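Local coordinates for lipid-transfer protein (Thermomonospora curvata, PDB 6OK1), which is named a lipid-transfer protein and has the fold of the thiolase superfamily, at residues D47-E61 with G100-N112. Residues are numbered along the deposited sequence; the frame is centred on the assembly and turned at random. Where two conformers were deposited one is given.
Sequences DVDGLVTFTADTSSE and GIAEVVVCYRAFN. With NA (sodium ion), chain E.
Strands 50-54 and 104-112 run parallel, and the bonds Val106 N to Gly50 O, Val52 N to Val106 O and Tyr108 N to Val52 O zip them together in strict alternation. At the start of the ladder Asp49 supplements its own N-H bond to Val104 O with its carboxylate: Asp49 OD1 receives Val104 N at 2.9 Å, nearly straight, while OD2 uses its syn lone pair for Glu103 N at 3.0 Å. This two-pronged grip depends on chi1 of 53°, which sets CG between the backbone N and carbonyl carbon of Asp49.

Apolar packing follows the two faces of the sheet. Leu51 CD2 lies 3.6 Å from Val106 CB, the two side chains pointing the same way, whereas Val52 CG2 meets Val105 CG1 on the face covered by helix 86-98.

Toward the end of strand 50-54 and in the loop after it, side chains take over. Thr53 CB sits over one face of the Tyr108 ring, 3.8 Å from its centroid, and Thr53 OG1 donates to Tyr108 O. Tyr108 OH donates a hydrogen bond to Ser59 O at 2.7 Å, nearly along the carbonyl direction. Arg109 CD rests on a face of the Phe54 ring, and the chain, bent at chi2 (74°), brings NH1 to Asp57 OD2 at 2.8 Å in a salt bridge, NH1 meeting OD2 from above the carboxylate plane. The same oxygen accepts Ala110 N, so two donors fix it, while Asp57 OD1 closes an Asx turn with Ser59 N.

Val48 O, two residues before the strand, binds the sodium ion together with the carbonyl oxygens of Ile70 and Glu72 and two waters. With helix 86-98 linking strand 75-79 to strand 104-112, which lies beyond strand 50-54, the pair belongs to the parallel part of the mixed, helix-flanked sheet of the thiolase fold's N-terminal half.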
loop_
_atom_site.group_PDB
_atom_site.type_symbol
_atom_site.label_atom_id
_atom_site.label_comp_id
_atom_site.label_asym_id
_atom_site.label_seq_id
_atom_site.Cartn_x
_atom_site.Cartn_y
_atom_site.Cartn_z
ATOM N N ASP A 47 1.231 -23.600 6.116
ATOM C CA ASP A 47 0.851 -23.753 4.717
ATOM C C ASP A 47 0.792 -22.410 3.976
ATOM O O ASP A 47 0.927 -22.389 2.748
ATOM C CB ASP A 47 -0.507 -24.448 4.609
ATOM C CG ASP A 47 -0.486 -25.871 5.140
ATOM O OD1 ASP A 47 0.543 -26.539 4.962
ATOM O OD2 ASP A 47 -1.497 -26.312 5.725
ATOM N N VAL A 48 0.598 -21.306 4.693
ATOM C CA VAL A 48 0.389 -19.985 4.082
ATOM C C VAL A 48 1.695 -19.424 3.548
ATOM O O VAL A 48 2.689 -19.323 4.275
ATOM C CB VAL A 48 -0.224 -19.015 5.105
ATOM C CG1 VAL A 48 -0.399 -17.625 4.501
ATOM C CG2 VAL A 48 -1.562 -19.541 5.584
ATOM N N ASP A 49 1.697 -19.009 2.281
ATOM C CA ASP A 49 2.882 -18.370 1.722
ATOM C C ASP A 49 2.580 -16.999 1.129
ATOM O O ASP A 49 3.473 -16.390 0.517
ATOM C CB ASP A 49 3.561 -19.280 0.688
ATOM C CG ASP A 49 2.635 -19.766 -0.397
ATOM O OD1 ASP A 49 1.482 -19.311 -0.474
ATOM O OD2 ASP A 49 3.086 -20.627 -1.201
ATOM N N GLY A 50 1.371 -16.487 1.319
ATOM C CA GLY A 50 1.033 -15.156 0.834
ATOM C C GLY A 50 0.082 -14.446 1.772
ATOM O O GLY A 50 -0.790 -15.066 2.397
ATOM N N LEU A 51 0.236 -13.116 1.851
ATOM C CA LEU A 51 -0.649 -12.264 2.640
ATOM C C LEU A 51 -0.953 -10.989 1.867
ATOM O O LEU A 51 -0.033 -10.346 1.356
ATOM C CB LEU A 51 -0.026 -11.883 3.989
ATOM C CG LEU A 51 0.052 -12.997 5.042
ATOM C CD1 LEU A 51 0.789 -12.525 6.304
ATOM C CD2 LEU A 51 -1.319 -13.537 5.419
ATOM N N VAL A 52 -2.228 -10.611 1.826
ATOM C CA VAL A 52 -2.678 -9.400 1.137
ATOM C C VAL A 52 -3.559 -8.597 2.092
ATOM O O VAL A 52 -4.440 -9.151 2.754
ATOM C CB VAL A 52 -3.440 -9.731 -0.162
ATOM C CG1 VAL A 52 -3.771 -8.452 -0.904
ATOM C CG2 VAL A 52 -2.606 -10.680 -1.075
ATOM N N THR A 53 -3.338 -7.288 2.171
ATOM C CA THR A 53 -4.252 -6.450 2.956
ATOM C C THR A 53 -4.353 -5.082 2.287
ATOM O O THR A 53 -3.942 -4.898 1.133
ATOM C CB THR A 53 -3.827 -6.391 4.433
ATOM O OG1 THR A 53 -4.807 -5.686 5.196
ATOM C CG2 THR A 53 -2.490 -5.720 4.626
ATOM N N PHE A 54 -4.971 -4.141 2.993
ATOM C CA PHE A 54 -5.165 -2.776 2.527
ATOM C C PHE A 54 -3.935 -1.927 2.845
ATOM O O PHE A 54 -3.238 -2.164 3.834
ATOM C CB PHE A 54 -6.357 -2.117 3.227
ATOM C CG PHE A 54 -7.740 -2.696 2.898
ATOM C CD1 PHE A 54 -7.943 -4.024 2.465
ATOM C CD2 PHE A 54 -8.854 -1.884 3.102
ATOM C CE1 PHE A 54 -9.236 -4.499 2.244
ATOM C CE2 PHE A 54 -10.158 -2.369 2.868
ATOM C CZ PHE A 54 -10.334 -3.648 2.425
ATOM N N THR A 55 -3.737 -0.857 2.073
ATOM C CA THR A 55 -2.594 0.022 2.363
ATOM C C THR A 55 -2.638 0.551 3.796
ATOM O O THR A 55 -1.592 0.663 4.460
ATOM C CB THR A 55 -2.531 1.186 1.366
ATOM O OG1 THR A 55 -3.829 1.771 1.220
ATOM C CG2 THR A 55 -2.127 0.701 0.051
ATOM N N ALA A 56 -3.831 0.862 4.303
ATOM C CA ALA A 56 -3.987 1.515 5.605
ATOM C C ALA A 56 -3.952 0.549 6.780
ATOM O O ALA A 56 -3.907 1.014 7.934
ATOM C CB ALA A 56 -5.305 2.315 5.676
ATOM N N ASP A 57 -3.987 -0.754 6.528
ATOM C CA ASP A 57 -3.975 -1.715 7.611
ATOM C C ASP A 57 -2.645 -1.653 8.355
ATOM O O ASP A 57 -1.579 -1.686 7.737
ATOM C CB ASP A 57 -4.238 -3.119 7.089
ATOM C CG ASP A 57 -4.697 -4.034 8.199
ATOM O OD1 ASP A 57 -3.841 -4.415 9.022
ATOM O OD2 ASP A 57 -5.910 -4.326 8.316
ATOM N N THR A 58 -2.715 -1.505 9.691
ATOM C CA THR A 58 -1.525 -1.297 10.508
ATOM C C THR A 58 -0.860 -2.601 10.927
ATOM O O THR A 58 0.240 -2.564 11.486
ATOM C CB THR A 58 -1.894 -0.497 11.788
ATOM O OG1 THR A 58 -2.781 -1.271 12.585
ATOM C CG2 THR A 58 -2.559 0.856 11.438
ATOM N N SER A 59 -1.524 -3.738 10.742
ATOM C CA SER A 59 -0.959 -5.037 11.085
ATOM C C SER A 59 -0.254 -5.573 9.853
ATOM O O SER A 59 -0.822 -6.328 9.074
ATOM C CB SER A 59 -2.056 -5.981 11.552
ATOM O OG SER A 59 -2.750 -5.404 12.645
ATOM N N SER A 60 1.004 -5.181 9.682
ATOM C CA SER A 60 1.726 -5.558 8.479
ATOM C C SER A 60 1.824 -7.078 8.335
ATOM O O SER A 60 1.752 -7.841 9.307
ATOM C CB SER A 60 3.120 -4.932 8.494
ATOM O OG SER A 60 3.955 -5.699 9.319
ATOM N N GLU A 61 2.077 -7.504 7.089
ATOM C CA GLU A 61 2.202 -8.914 6.773
ATOM C C GLU A 61 3.224 -9.584 7.680
ATOM O O GLU A 61 3.009 -10.706 8.139
ATOM C CB GLU A 61 2.609 -9.092 5.299
ATOM C CG GLU A 61 1.643 -8.412 4.312
ATOM C CD GLU A 61 2.065 -7.032 3.901
ATOM O OE1 GLU A 61 2.590 -6.277 4.754
ATOM O OE2 GLU A 61 1.874 -6.699 2.711
ATOM N N GLY A 100 1.421 -19.226 -10.049
ATOM C CA GLY A 100 2.326 -20.092 -9.314
ATOM C C GLY A 100 3.246 -19.388 -8.350
ATOM O O GLY A 100 4.164 -20.005 -7.808
ATOM N N ILE A 101 3.037 -18.107 -8.101
ATOM C CA ILE A 101 3.869 -17.396 -7.137
ATOM C C ILE A 101 3.586 -17.890 -5.722
ATOM O O ILE A 101 4.496 -18.023 -4.890
ATOM C CB ILE A 101 3.628 -15.881 -7.274
ATOM C CG1 ILE A 101 4.263 -15.360 -8.570
ATOM C CG2 ILE A 101 4.160 -15.127 -6.057
ATOM C CD1 ILE A 101 5.814 -15.563 -8.655
ATOM N N ALA A 102 2.321 -18.153 -5.423
ATOM C CA ALA A 102 1.916 -18.586 -4.096
ATOM C C ALA A 102 0.888 -19.697 -4.210
ATOM O O ALA A 102 0.139 -19.773 -5.186
ATOM C CB ALA A 102 1.309 -17.441 -3.273
ATOM N N GLU A 103 0.852 -20.551 -3.192
ATOM C CA GLU A 103 -0.138 -21.621 -3.122
ATOM C C GLU A 103 -1.283 -21.324 -2.161
ATOM O O GLU A 103 -2.412 -21.759 -2.405
ATOM C CB GLU A 103 0.556 -22.927 -2.716
ATOM C CG GLU A 103 1.444 -23.469 -3.849
ATOM C CD GLU A 103 2.142 -24.745 -3.480
ATOM O OE1 GLU A 103 2.778 -24.772 -2.407
ATOM O OE2 GLU A 103 2.042 -25.719 -4.254
ATOM N N VAL A 104 -1.037 -20.578 -1.089
ATOM C CA VAL A 104 -2.039 -20.354 -0.046
ATOM C C VAL A 104 -1.925 -18.907 0.410
ATOM O O VAL A 104 -0.947 -18.542 1.073
ATOM C CB VAL A 104 -1.858 -21.295 1.151
ATOM C CG1 VAL A 104 -2.931 -21.060 2.169
ATOM C CG2 VAL A 104 -1.882 -22.766 0.690
ATOM N N VAL A 105 -2.912 -18.086 0.066
ATOM C CA VAL A 105 -2.856 -16.649 0.310
ATOM C C VAL A 105 -3.987 -16.289 1.253
ATOM O O VAL A 105 -5.135 -16.690 1.031
ATOM C CB VAL A 105 -2.935 -15.844 -0.993
ATOM C CG1 VAL A 105 -2.754 -14.345 -0.692
ATOM C CG2 VAL A 105 -1.860 -16.354 -1.996
ATOM N N VAL A 106 -3.682 -15.528 2.298
ATOM C CA VAL A 106 -4.715 -15.005 3.189
ATOM C C VAL A 106 -4.888 -13.510 2.955
ATOM O O VAL A 106 -3.921 -12.752 3.010
ATOM C CB VAL A 106 -4.398 -15.299 4.663
ATOM C CG1 VAL A 106 -5.564 -14.916 5.529
ATOM C CG2 VAL A 106 -4.085 -16.795 4.847
ATOM N N CYS A 107 -6.125 -13.095 2.699
ATOM C CA CYS A 107 -6.497 -11.697 2.554
ATOM C C CYS A 107 -7.181 -11.264 3.844
ATOM O O CYS A 107 -8.051 -11.980 4.336
ATOM C CB CYS A 107 -7.451 -11.506 1.371
ATOM S SG CYS A 107 -6.917 -12.304 -0.146
ATOM N N TYR A 108 -6.791 -10.108 4.405
ATOM C CA TYR A 108 -7.349 -9.732 5.705
ATOM C C TYR A 108 -7.480 -8.222 5.863
ATOM O O TYR A 108 -6.850 -7.435 5.156
ATOM C CB TYR A 108 -6.496 -10.293 6.862
ATOM C CG TYR A 108 -5.089 -9.716 6.947
ATOM C CD1 TYR A 108 -4.054 -10.278 6.237
ATOM C CD2 TYR A 108 -4.802 -8.616 7.747
ATOM C CE1 TYR A 108 -2.768 -9.751 6.314
ATOM C CE2 TYR A 108 -3.518 -8.080 7.813
ATOM C CZ TYR A 108 -2.518 -8.665 7.104
ATOM O OH TYR A 108 -1.252 -8.171 7.145
ATOM N N ARG A 109 -8.314 -7.833 6.828
ATOM C CA ARG A 109 -8.439 -6.459 7.278
ATOM C C ARG A 109 -8.941 -6.527 8.707
ATOM O O ARG A 109 -9.895 -7.257 8.991
ATOM C CB ARG A 109 -9.410 -5.659 6.392
ATOM C CG ARG A 109 -9.467 -4.166 6.673
ATOM C CD ARG A 109 -8.239 -3.452 6.157
ATOM N NE ARG A 109 -8.351 -2.002 6.316
ATOM C CZ ARG A 109 -7.885 -1.294 7.335
ATOM N NH1 ARG A 109 -7.209 -1.858 8.338
ATOM N NH2 ARG A 109 -8.100 0.026 7.355
ATOM N N ALA A 110 -8.309 -5.780 9.600
ATOM C CA ALA A 110 -8.787 -5.717 10.976
ATOM C C ALA A 110 -8.502 -4.351 11.573
ATOM O O ALA A 110 -7.437 -3.772 11.343
ATOM C CB ALA A 110 -8.138 -6.812 11.838
ATOM N N PHE A 111 -9.458 -3.825 12.335
ATOM C CA PHE A 111 -9.265 -2.505 12.914
ATOM C C PHE A 111 -10.202 -2.289 14.091
ATOM O O PHE A 111 -11.189 -3.017 14.288
ATOM C CB PHE A 111 -9.457 -1.384 11.871
ATOM C CG PHE A 111 -10.666 -1.535 10.973
ATOM C CD1 PHE A 111 -11.937 -1.777 11.482
ATOM C CD2 PHE A 111 -10.534 -1.334 9.601
ATOM C CE1 PHE A 111 -13.054 -1.863 10.637
ATOM C CE2 PHE A 111 -11.641 -1.402 8.746
ATOM C CZ PHE A 111 -12.911 -1.681 9.271
ATOM N N ASN A 112 -9.879 -1.256 14.866
ATOM C CA ASN A 112 -10.764 -0.709 15.882
ATOM C C ASN A 112 -11.255 0.664 15.441
ATOM O O ASN A 112 -10.871 1.686 15.989
ATOM C CB ASN A 112 -10.027 -0.593 17.205
ATOM C CG ASN A 112 -9.768 -1.932 17.828
ATOM O OD1 ASN A 112 -10.650 -2.795 17.862
ATOM N ND2 ASN A 112 -8.547 -2.128 18.316
HETATM NA NA NA E . 4.804 -19.488 5.291
HETATM O O HOH W 1 3.932 -22.884 -0.527
HETATM O O HOH W 2 -6.605 1.262 9.466
HETATM O O HOH W 3 -4.973 -5.128 11.403
HETATM O O HOH W 4 -5.631 -1.587 10.699
HETATM O O HOH W 5 5.588 -21.038 3.528
HETATM O O HOH W 6 6.185 -21.022 6.247
#